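Local coordinates for protein exoribonuclease II, mitochondrial (Candida glabrata, PDB 6F3H) that degrades RNA from the 3' end as the exoribonuclease component of the mitochondrial mtEXO degradosome, probably with the help of bound magnesium, at residues H406-G411 with R478-K483; I428-G433 with I707-L712; I491-E496 with F512-G517. The protein carries 1 engineered substitution. One frame throughout, in Å; residues are numbered along the deposited sequence.

Contact 1 (H406-G411 with R478-K483); sequences HEINDG and RADLGK. Engineered in segment 406-411: Asn-409 (natural residue Asp). With MG (magnesium ion), chain E; nucleotides of chain C.
The active-site loop of the RNB domain runs through 406-411 into strand 410-416, and the loop 480-483 that follows helix 473-479 backs it. Ile-408 faces this loop with its backbone and side chain alike. The Asp-480 carboxylate crosses the isoleucine side chain at about a right angle, and OD1 takes the N-H of Ile-408 nearly along the carboxylate C-O axis (N to OD1 2.6 Å, 167° at the hydrogen). Leu-481 N returns an almost straight bond to a lone pair of Ile-408 O, in the carbonyl plane, at 3.2 Å. The aliphatic parts then pack loosely, Ile-408 CG2 lying 4.2 Å from Leu-481 CB, while Leu-481 CD1 reaches the backbone at Asp-410 and Gly-411.

With Ile-408 tied back, the neighbouring amides turn to the RNA. Glu-407 N lies 2.6 Å from C6 O3' of chain C and donates to it; this hydroxyl donates to Glu-407 O. Asn-409 N holds OP1 of the C6 phosphate at 2.9 Å. The engineered Asn-409 adds a weak bond from ND2 to OP1. O2' of C6 lies in plane at the His-406 ring edge, 3.3 Å from ND1 in a hydrogen bond either could donate. Asp-410 carries CG between its backbone N and carbonyl carbon (chi1 59°), which sets OD1 2.3 Å from the magnesium ion, whose other ligands include Asp-401 OD2 and two waters.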
loop_
_atom_site.group_PDB
_atom_site.type_symbol
_atom_site.label_atom_id
_atom_site.label_comp_id
_atom_site.label_asym_id
_atom_site.label_seq_id
_atom_site.Cartn_x
_atom_site.Cartn_y
_atom_site.Cartn_z
ATOM N N HIS A 406 -13.306 -13.831 3.984
ATOM C CA HIS A 406 -13.780 -13.132 5.171
ATOM C C HIS A 406 -14.977 -12.239 4.886
ATOM O O HIS A 406 -16.050 -12.416 5.467
ATOM C CB HIS A 406 -12.654 -12.286 5.754
ATOM C CG HIS A 406 -11.467 -13.084 6.167
ATOM N ND1 HIS A 406 -10.517 -13.513 5.266
ATOM C CD2 HIS A 406 -11.082 -13.552 7.377
ATOM C CE1 HIS A 406 -9.588 -14.200 5.906
ATOM N NE2 HIS A 406 -9.908 -14.239 7.188
ATOM N N GLU A 407 -14.811 -11.278 3.993
ATOM C CA GLU A 407 -15.857 -10.339 3.644
ATOM C C GLU A 407 -16.331 -10.665 2.244
ATOM O O GLU A 407 -15.524 -10.764 1.313
ATOM C CB GLU A 407 -15.366 -8.890 3.691
ATOM C CG GLU A 407 -14.924 -8.393 5.055
ATOM C CD GLU A 407 -13.452 -8.016 5.103
ATOM O OE1 GLU A 407 -13.132 -6.974 5.722
ATOM O OE2 GLU A 407 -12.623 -8.741 4.504
ATOM N N ILE A 408 -17.635 -10.822 2.103
ATOM C CA ILE A 408 -18.266 -11.048 0.812
ATOM C C ILE A 408 -18.890 -9.724 0.407
ATOM O O ILE A 408 -19.924 -9.344 0.958
ATOM C CB ILE A 408 -19.311 -12.168 0.888
ATOM C CG1 ILE A 408 -18.856 -13.242 1.872
ATOM C CG2 ILE A 408 -19.546 -12.791 -0.473
ATOM C CD1 ILE A 408 -17.516 -13.885 1.515
ATOM N N ASN A 409 -18.281 -9.039 -0.576
ATOM C CA ASN A 409 -18.683 -7.701 -0.987
ATOM C C ASN A 409 -19.524 -7.700 -2.255
ATOM O O ASN A 409 -20.193 -6.701 -2.539
ATOM C CB ASN A 409 -17.442 -6.815 -1.291
ATOM C CG ASN A 409 -16.690 -6.329 -0.053
ATOM O OD1 ASN A 409 -17.110 -5.383 0.617
ATOM N ND2 ASN A 409 -15.539 -6.924 0.203
ATOM N N ASP A 410 -19.550 -8.810 -2.989
ATOM C CA ASP A 410 -19.984 -8.855 -4.381
ATOM C C ASP A 410 -20.879 -10.051 -4.696
ATOM O O ASP A 410 -20.637 -11.160 -4.221
ATOM C CB ASP A 410 -18.736 -8.943 -5.263
ATOM C CG ASP A 410 -17.871 -10.184 -4.939
ATOM O OD1 ASP A 410 -17.905 -10.648 -3.778
ATOM O OD2 ASP A 410 -17.079 -10.657 -5.782
ATOM N N GLY A 411 -21.872 -9.832 -5.551
ATOM C CA GLY A 411 -22.611 -10.922 -6.170
ATOM C C GLY A 411 -23.009 -10.538 -7.581
ATOM O O GLY A 411 -23.134 -9.359 -7.904
ATOM N N ARG A 478 -23.643 -8.613 9.495
ATOM C CA ARG A 478 -24.889 -8.071 8.976
ATOM C C ARG A 478 -24.764 -7.729 7.508
ATOM O O ARG A 478 -25.618 -8.097 6.700
ATOM C CB ARG A 478 -25.324 -6.827 9.745
ATOM C CG ARG A 478 -26.396 -6.100 8.984
ATOM C CD ARG A 478 -27.368 -5.343 9.843
ATOM N NE ARG A 478 -28.472 -4.877 9.004
ATOM C CZ ARG A 478 -29.763 -4.947 9.331
ATOM N NH1 ARG A 478 -30.134 -5.479 10.493
ATOM N NH2 ARG A 478 -30.688 -4.495 8.485
ATOM N N ALA A 479 -23.702 -7.044 7.140
ATOM C CA ALA A 479 -23.624 -6.512 5.792
ATOM C C ALA A 479 -23.188 -7.544 4.762
ATOM O O ALA A 479 -23.426 -7.334 3.567
ATOM C CB ALA A 479 -22.655 -5.324 5.788
ATOM N N ASP A 480 -22.631 -8.668 5.208
ATOM C CA ASP A 480 -22.074 -9.672 4.314
ATOM C C ASP A 480 -23.126 -10.263 3.393
ATOM O O ASP A 480 -24.247 -10.581 3.814
ATOM C CB ASP A 480 -21.431 -10.802 5.126
ATOM C CG ASP A 480 -19.922 -10.738 5.133
ATOM O OD1 ASP A 480 -19.351 -10.465 4.061
ATOM O OD2 ASP A 480 -19.299 -10.969 6.191
ATOM N N LEU A 481 -22.741 -10.442 2.134
ATOM C CA LEU A 481 -23.581 -11.197 1.225
ATOM C C LEU A 481 -23.379 -12.688 1.448
ATOM O O LEU A 481 -22.567 -13.130 2.266
ATOM C CB LEU A 481 -23.272 -10.861 -0.226
ATOM C CG LEU A 481 -23.413 -9.430 -0.706
ATOM C CD1 LEU A 481 -23.762 -9.451 -2.170
ATOM C CD2 LEU A 481 -24.468 -8.675 0.066
ATOM N N GLY A 482 -24.107 -13.476 0.672
ATOM C CA GLY A 482 -23.854 -14.892 0.628
ATOM C C GLY A 482 -24.576 -15.722 1.656
ATOM O O GLY A 482 -24.382 -16.940 1.678
ATOM N N LYS A 483 -25.410 -15.119 2.495
ATOM C CA LYS A 483 -26.167 -15.855 3.503
ATOM C C LYS A 483 -27.532 -16.273 2.925
ATOM O O LYS A 483 -28.431 -15.438 2.742
ATOM C CB LYS A 483 -26.249 -15.009 4.773
ATOM C CG LYS A 483 -24.841 -14.597 5.251
ATOM C CD LYS A 483 -24.783 -13.981 6.653
ATOM C CE LYS A 483 -23.327 -13.643 7.035
ATOM N NZ LYS A 483 -23.072 -13.623 8.513
HETATM MG MG MG E . -16.430 -12.360 -3.608
ATOM P P C C 6 -14.304 -9.472 -2.125
ATOM O OP1 C C 6 -15.643 -9.722 -1.575
ATOM O OP2 C C 6 -13.860 -8.111 -2.471
ATOM O "O5'" C C 6 -13.335 -10.127 -1.070
ATOM C "C5'" C C 6 -13.441 -11.515 -0.796
ATOM C "C4'" C C 6 -12.280 -12.024 0.026
ATOM O "O4'" C C 6 -11.056 -12.058 -0.757
ATOM C "C3'" C C 6 -11.882 -11.208 1.235
ATOM O "O3'" C C 6 -12.765 -11.345 2.327
ATOM C "C2'" C C 6 -10.516 -11.773 1.521
ATOM O "O2'" C C 6 -10.676 -13.083 2.016
ATOM C "C1'" C C 6 -9.955 -11.898 0.106
ATOM N N1 C C 6 -9.150 -10.706 -0.281
ATOM C C2 C C 6 -7.789 -10.671 0.110
ATOM O O2 C C 6 -7.306 -11.624 0.722
ATOM N N3 C C 6 -6.967 -9.638 -0.164
ATOM C C4 C C 6 -7.472 -8.616 -0.817
ATOM N N4 C C 6 -6.621 -7.617 -1.078
ATOM C C5 C C 6 -8.846 -8.601 -1.236
ATOM C C6 C C 6 -9.646 -9.636 -0.950
ATOM P P A C 5 -12.590 -6.580 -6.693
ATOM O OP1 A C 5 -13.931 -5.978 -6.527
ATOM O OP2 A C 5 -11.393 -5.816 -6.237
ATOM O "O5'" A C 5 -12.604 -7.944 -5.895
ATOM C "C5'" A C 5 -13.590 -8.909 -6.197
ATOM C "C4'" A C 5 -13.246 -10.265 -5.650
ATOM O "O4'" A C 5 -12.040 -10.762 -6.276
ATOM C "C3'" A C 5 -12.953 -10.341 -4.163
ATOM O "O3'" A C 5 -14.130 -10.412 -3.391
ATOM C "C2'" A C 5 -12.113 -11.599 -4.072
ATOM O "O2'" A C 5 -12.937 -12.750 -4.176
ATOM C "C1'" A C 5 -11.279 -11.477 -5.341
ATOM N N9 A C 5 -10.090 -10.686 -5.067
ATOM C C8 A C 5 -9.881 -9.338 -5.224
ATOM N N7 A C 5 -8.698 -8.939 -4.829
ATOM C C5 A C 5 -8.130 -10.114 -4.373
ATOM C C6 A C 5 -6.876 -10.390 -3.830
ATOM N N6 A C 5 -5.937 -9.454 -3.641
ATOM N N1 A C 5 -6.639 -11.681 -3.486
ATOM C C2 A C 5 -7.589 -12.613 -3.679
ATOM N N3 A C 5 -8.812 -12.484 -4.188
ATOM C C4 A C 5 -8.988 -11.194 -4.505
HETATM O O HOH W 1 -16.622 -12.184 -5.555
HETATM O O HOH W 2 -18.306 -11.756 -3.445
#

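Contact 2 (I428-G433 with I707-L712); sequences IADPAG and INHLQL
Ile-428, near the end of strand 421-429, sends CG2 (anti to its backbone N) against the edge of the His-709 imidazole. The methyl lies near the ring plane, 3.4 Å from NE2, and the two side chains cross at about a right angle. CG1 of the same isoleucine heads the other way, so a single branch makes the contact. Ala-429 takes part through its carbonyl: O lies at the same ring edge, 3.7 Å from His-709 NE2, without a hydrogen bond between them. Asp-430 has CG anti to the backbone N (chi1 176°), which brings the carboxylate towards the helix. OD1 passes 4.4 Å from His-709 CD2 and is hydrogen-bonded one helical turn further on to His-713 NE2, while OD2 makes a long, weak ion pair with Arg-389. Strand 421-429 belongs to the mixed sheet of the RNB domain, and helix 703-716, which carries His-709, packs by that histidine against both this strand and Ile-491 of the adjacent strand 488-499. Pro-431 follows, its CD 4.2 Å from His-709 CD2, the two side chains crossing obliquely. Ala-432 lies in a 3-10 segment and comes closest to the helix backbone, its CA 5.6 Å from that of Leu-710. Its CB points at the helix and touches two residues, His-709 CB at 3.6 Å and Leu-710 CD2 at 4.0 Å. The turn is closed by Gly-433 N, which donates to Asp-430 O at 3.3 Å.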
loop_
_atom_site.group_PDB
_atom_site.type_symbol
_atom_site.label_atom_id
_atom_site.label_comp_id
_atom_site.label_asym_id
_atom_site.label_seq_id
_atom_site.Cartn_x
_atom_site.Cartn_y
_atom_site.Cartn_z
ATOM N N ILE A 428 -23.710 -5.263 -4.475
ATOM C CA ILE A 428 -22.591 -4.977 -3.613
ATOM C C ILE A 428 -23.159 -4.886 -2.211
ATOM O O ILE A 428 -24.225 -4.294 -2.012
ATOM C CB ILE A 428 -21.931 -3.661 -4.050
ATOM C CG1 ILE A 428 -21.281 -3.839 -5.414
ATOM C CG2 ILE A 428 -20.864 -3.300 -3.077
ATOM C CD1 ILE A 428 -20.665 -5.204 -5.607
ATOM N N ALA A 429 -22.473 -5.484 -1.248
ATOM C CA ALA A 429 -22.928 -5.332 0.123
ATOM C C ALA A 429 -23.066 -3.849 0.443
ATOM O O ALA A 429 -22.394 -3.007 -0.165
ATOM C CB ALA A 429 -21.957 -6.006 1.080
ATOM N N ASP A 430 -23.914 -3.493 1.395
ATOM C CA ASP A 430 -24.168 -2.086 1.677
ATOM C C ASP A 430 -23.780 -1.785 3.112
ATOM O O ASP A 430 -24.635 -1.585 3.986
ATOM C CB ASP A 430 -25.617 -1.694 1.419
ATOM C CG ASP A 430 -25.881 -0.277 1.809
ATOM O OD1 ASP A 430 -25.045 0.582 1.448
ATOM O OD2 ASP A 430 -26.901 -0.025 2.481
ATOM N N PRO A 431 -22.488 -1.729 3.389
ATOM C CA PRO A 431 -22.083 -1.359 4.734
ATOM C C PRO A 431 -22.354 0.107 5.013
ATOM O O PRO A 431 -22.569 0.478 6.173
ATOM C CB PRO A 431 -20.597 -1.722 4.758
ATOM C CG PRO A 431 -20.166 -1.558 3.351
ATOM C CD PRO A 431 -21.349 -1.834 2.470
ATOM N N ALA A 432 -22.394 0.949 3.977
ATOM C CA ALA A 432 -22.708 2.357 4.198
ATOM C C ALA A 432 -24.034 2.526 4.937
ATOM O O ALA A 432 -24.224 3.510 5.657
ATOM C CB ALA A 432 -22.722 3.099 2.862
ATOM N N GLY A 433 -24.955 1.569 4.788
ATOM C CA GLY A 433 -26.263 1.705 5.401
ATOM C C GLY A 433 -26.283 1.642 6.916
ATOM O O GLY A 433 -27.184 2.201 7.540
ATOM N N ILE A 707 -16.458 5.201 0.915
ATOM C CA ILE A 707 -16.858 6.603 0.820
ATOM C C ILE A 707 -17.724 6.853 -0.403
ATOM O O ILE A 707 -18.699 7.614 -0.347
ATOM C CB ILE A 707 -15.612 7.489 0.805
ATOM C CG1 ILE A 707 -15.200 7.760 2.240
ATOM C CG2 ILE A 707 -15.856 8.743 0.013
ATOM C CD1 ILE A 707 -14.139 8.788 2.353
ATOM N N ASN A 708 -17.368 6.238 -1.533
ATOM C CA ASN A 708 -18.207 6.298 -2.722
ATOM C C ASN A 708 -19.636 5.836 -2.420
ATOM O O ASN A 708 -20.592 6.361 -3.000
ATOM C CB ASN A 708 -17.572 5.446 -3.829
ATOM C CG ASN A 708 -16.227 6.011 -4.320
ATOM O OD1 ASN A 708 -15.982 7.199 -4.231
ATOM N ND2 ASN A 708 -15.356 5.144 -4.822
ATOM N N HIS A 709 -19.806 4.887 -1.485
ATOM C CA HIS A 709 -21.144 4.406 -1.140
ATOM C C HIS A 709 -21.952 5.446 -0.380
ATOM O O HIS A 709 -23.144 5.629 -0.662
ATOM C CB HIS A 709 -21.064 3.136 -0.311
ATOM C CG HIS A 709 -20.934 1.899 -1.135
ATOM N ND1 HIS A 709 -20.333 1.901 -2.376
ATOM C CD2 HIS A 709 -21.297 0.619 -0.891
ATOM C CE1 HIS A 709 -20.340 0.675 -2.866
ATOM N NE2 HIS A 709 -20.920 -0.122 -1.984
ATOM N N LEU A 710 -21.337 6.122 0.599
ATOM C CA LEU A 710 -22.068 7.142 1.341
ATOM C C LEU A 710 -22.489 8.268 0.429
ATOM O O LEU A 710 -23.554 8.862 0.620
ATOM C CB LEU A 710 -21.219 7.697 2.462
ATOM C CG LEU A 710 -20.737 6.666 3.477
ATOM C CD1 LEU A 710 -19.319 7.021 3.955
ATOM C CD2 LEU A 710 -21.677 6.538 4.659
ATOM N N GLN A 711 -21.683 8.563 -0.581
ATOM C CA GLN A 711 -22.125 9.555 -1.538
ATOM C C GLN A 711 -23.336 9.052 -2.293
ATOM O O GLN A 711 -24.241 9.834 -2.613
ATOM C CB GLN A 711 -20.989 9.889 -2.504
ATOM C CG GLN A 711 -19.800 10.571 -1.841
ATOM C CD GLN A 711 -20.123 11.973 -1.346
ATOM O OE1 GLN A 711 -19.787 12.953 -2.003
ATOM N NE2 GLN A 711 -20.807 12.073 -0.201
ATOM N N LEU A 712 -23.392 7.748 -2.543
ATOM C CA LEU A 712 -24.529 7.199 -3.255
ATOM C C LEU A 712 -25.780 7.247 -2.400
ATOM O O LEU A 712 -26.810 7.770 -2.835
ATOM C CB LEU A 712 -24.218 5.779 -3.708
ATOM C CG LEU A 712 -23.290 5.813 -4.916
ATOM C CD1 LEU A 712 -22.971 4.436 -5.431
ATOM C CD2 LEU A 712 -23.922 6.637 -5.993
#

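Contact 3 (I491-E496 with F512-G517); sequences ISFSFE and FQVRLG
Strands 488-499 and 505-519 form a beta hairpin, and segments 491-496 and 512-517 run antiparallel within it, their axes 4.6 Å apart at closest and 161° between their directions. Two hydrogen-bonded pairs, Ser-492 with Arg-515 and Ser-494 with Gln-513, each exchange two backbone bonds. The straightest is Ser-492 N to Arg-515 O, 2.7 Å long and nearly along the C=O axis; the bond from Gln-513 N to Ser-494 O is the most bent, at 132°. Between and beside them, Phe-493 with Val-514 and Ile-491 with Leu-516 are non-hydrogen-bonded pairs, and CA-H groups complete the ladder, as where Phe-493 CA approaches Gln-513 O.

The side chains of these two pairs lie on one face, side by side and pointing the same way. Ile-491 CG1 touches Leu-516 CD2 at 3.9 Å, and its CG2 approaches Val-514 CG1. Both methyls of Val-514 lie against the Phe-493 ring, CG1 being 3.7 Å from CE2. Phe-512 stands alongside with CG anti to its backbone N (chi1 177°), bringing CZ near the plane of the Phe-493 ring at its edge, 3.9 Å from CD2. Phe-495 crosses Phe-512 obliquely, CD1 to CD1. Helices 603-625 and 703-716 cover this apolar face.

The other face is polar: Ser-492, Ser-494, Gln-513 and Arg-515. Arg-515 bends at chi3 to carry NH2 to 3.3 Å from Ser-494 OG, and its guanidinium makes a cation-pi contact with Tyr-390. Ser-494 OG is hydrogen-bonded to His-425 ND1, and Ser-492 OG to Thr-490 OG1 and His-427 ND1. The hairpin is thus amphipathic: its apolar side packs against helices, while its buried serine hydroxyls are satisfied within the sheet by neighbouring polar side chains.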
loop_
_atom_site.group_PDB
_atom_site.type_symbol
_atom_site.label_atom_id
_atom_site.label_comp_id
_atom_site.label_asym_id
_atom_site.label_seq_id
_atom_site.Cartn_x
_atom_site.Cartn_y
_atom_site.Cartn_z
ATOM N N ILE A 491 -26.429 -2.652 -2.522
ATOM C CA ILE A 491 -26.464 -1.597 -3.504
ATOM C C ILE A 491 -26.232 -2.267 -4.837
ATOM O O ILE A 491 -25.187 -2.889 -5.047
ATOM C CB ILE A 491 -25.393 -0.533 -3.249
ATOM C CG1 ILE A 491 -25.601 0.115 -1.881
ATOM C CG2 ILE A 491 -25.458 0.522 -4.324
ATOM C CD1 ILE A 491 -24.783 1.417 -1.697
ATOM N N SER A 492 -27.180 -2.126 -5.748
ATOM C CA SER A 492 -27.152 -2.938 -6.943
ATOM C C SER A 492 -27.083 -2.069 -8.186
ATOM O O SER A 492 -27.789 -1.062 -8.314
ATOM C CB SER A 492 -28.358 -3.866 -6.969
ATOM O OG SER A 492 -28.413 -4.618 -5.765
ATOM N N PHE A 493 -26.223 -2.490 -9.099
ATOM C CA PHE A 493 -25.942 -1.767 -10.322
ATOM C C PHE A 493 -26.390 -2.646 -11.461
ATOM O O PHE A 493 -25.895 -3.761 -11.609
ATOM C CB PHE A 493 -24.459 -1.472 -10.444
ATOM C CG PHE A 493 -23.906 -0.761 -9.258
ATOM C CD1 PHE A 493 -23.598 -1.466 -8.094
ATOM C CD2 PHE A 493 -23.693 0.610 -9.290
ATOM C CE1 PHE A 493 -23.093 -0.812 -6.978
ATOM C CE2 PHE A 493 -23.189 1.261 -8.181
ATOM C CZ PHE A 493 -22.888 0.553 -7.024
ATOM N N SER A 494 -27.314 -2.155 -12.255
ATOM C CA SER A 494 -27.967 -2.975 -13.251
ATOM C C SER A 494 -27.789 -2.327 -14.606
ATOM O O SER A 494 -27.755 -1.096 -14.712
ATOM C CB SER A 494 -29.438 -3.143 -12.924
ATOM O OG SER A 494 -29.603 -3.440 -11.547
ATOM N N PHE A 495 -27.620 -3.158 -15.625
ATOM C CA PHE A 495 -27.459 -2.667 -16.985
ATOM C C PHE A 495 -27.513 -3.845 -17.943
ATOM O O PHE A 495 -27.432 -5.008 -17.537
ATOM C CB PHE A 495 -26.153 -1.934 -17.154
ATOM C CG PHE A 495 -25.018 -2.714 -16.666
ATOM C CD1 PHE A 495 -24.632 -2.640 -15.335
ATOM C CD2 PHE A 495 -24.375 -3.602 -17.508
ATOM C CE1 PHE A 495 -23.571 -3.401 -14.857
ATOM C CE2 PHE A 495 -23.329 -4.366 -17.050
ATOM C CZ PHE A 495 -22.917 -4.264 -15.715
ATOM N N GLU A 496 -27.618 -3.527 -19.227
ATOM C CA GLU A 496 -27.799 -4.540 -20.245
ATOM C C GLU A 496 -26.707 -4.494 -21.286
ATOM O O GLU A 496 -26.235 -3.424 -21.688
ATOM C CB GLU A 496 -29.130 -4.405 -20.915
ATOM C CG GLU A 496 -30.231 -4.871 -20.020
ATOM C CD GLU A 496 -31.553 -4.254 -20.388
ATOM O OE1 GLU A 496 -31.692 -3.848 -21.558
ATOM O OE2 GLU A 496 -32.452 -4.187 -19.522
ATOM N N PHE A 512 -27.972 1.595 -17.631
ATOM C CA PHE A 512 -27.285 1.578 -16.356
ATOM C C PHE A 512 -28.138 2.198 -15.275
ATOM O O PHE A 512 -28.676 3.294 -15.439
ATOM C CB PHE A 512 -25.958 2.323 -16.456
ATOM C CG PHE A 512 -25.213 2.407 -15.150
ATOM C CD1 PHE A 512 -24.403 1.367 -14.723
ATOM C CD2 PHE A 512 -25.340 3.521 -14.334
ATOM C CE1 PHE A 512 -23.716 1.443 -13.505
ATOM C CE2 PHE A 512 -24.659 3.598 -13.126
ATOM C CZ PHE A 512 -23.846 2.557 -12.710
ATOM N N GLN A 513 -28.195 1.530 -14.142
ATOM C CA GLN A 513 -29.073 1.974 -13.088
ATOM C C GLN A 513 -28.458 1.615 -11.745
ATOM O O GLN A 513 -27.816 0.571 -11.612
ATOM C CB GLN A 513 -30.428 1.315 -13.264
ATOM C CG GLN A 513 -31.530 1.949 -12.512
ATOM C CD GLN A 513 -32.663 0.996 -12.361
ATOM O OE1 GLN A 513 -33.500 1.151 -11.484
ATOM N NE2 GLN A 513 -32.685 -0.030 -13.203
ATOM N N VAL A 514 -28.645 2.481 -10.756
ATOM C CA VAL A 514 -28.165 2.215 -9.410
ATOM C C VAL A 514 -29.374 2.228 -8.493
ATOM O O VAL A 514 -30.175 3.169 -8.544
ATOM C CB VAL A 514 -27.118 3.256 -8.958
ATOM C CG1 VAL A 514 -26.477 2.858 -7.620
ATOM C CG2 VAL A 514 -26.040 3.476 -10.003
ATOM N N ARG A 515 -29.517 1.183 -7.671
ATOM C CA ARG A 515 -30.643 1.042 -6.755
ATOM C C ARG A 515 -30.204 0.402 -5.456
ATOM O O ARG A 515 -29.290 -0.424 -5.438
ATOM C CB ARG A 515 -31.756 0.143 -7.271
ATOM C CG ARG A 515 -32.589 0.685 -8.354
ATOM C CD ARG A 515 -33.525 -0.412 -8.840
ATOM N NE ARG A 515 -32.995 -1.049 -10.032
ATOM C CZ ARG A 515 -33.413 -2.209 -10.509
ATOM N NH1 ARG A 515 -34.377 -2.875 -9.900
ATOM N NH2 ARG A 515 -32.863 -2.696 -11.606
ATOM N N LEU A 516 -30.900 0.754 -4.378
ATOM C CA LEU A 516 -30.758 0.058 -3.106
ATOM C C LEU A 516 -31.651 -1.160 -3.163
ATOM O O LEU A 516 -32.861 -1.013 -3.322
ATOM C CB LEU A 516 -31.169 0.947 -1.934
ATOM C CG LEU A 516 -30.466 2.297 -1.689
ATOM C CD1 LEU A 516 -30.979 2.948 -0.401
ATOM C CD2 LEU A 516 -28.932 2.220 -1.682
ATOM N N GLY A 517 -31.075 -2.353 -3.053
ATOM C CA GLY A 517 -31.875 -3.542 -3.280
ATOM C C GLY A 517 -32.017 -4.516 -2.125
ATOM O O GLY A 517 -31.636 -4.209 -0.992
#

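The three contacts meet on one mixed sheet of the RNB domain, whose neighbouring strands 410-416, 421-429, 488-499 and 505-519 carry them in turn. Contacts 1 and 2 have centres about 13 Å apart and join through Asn-409 O and Ala-429 N, 2.9 Å apart and probably hydrogen-bonded. Contacts 2 and 3, centres also about 13 Å apart, join the same way through Ile-428 O and Ile-491 N at 2.8 Å, with Ile-491 CD1 3.7 Å from His-709 CD2. Contacts 1 and 3 do not touch. Contact 1 holds magnesium and RNA directly; the Ile-428 side chain of contact 2 is about 9 Å from the ion, and that of Phe-493 in contact 3 about 14 Å.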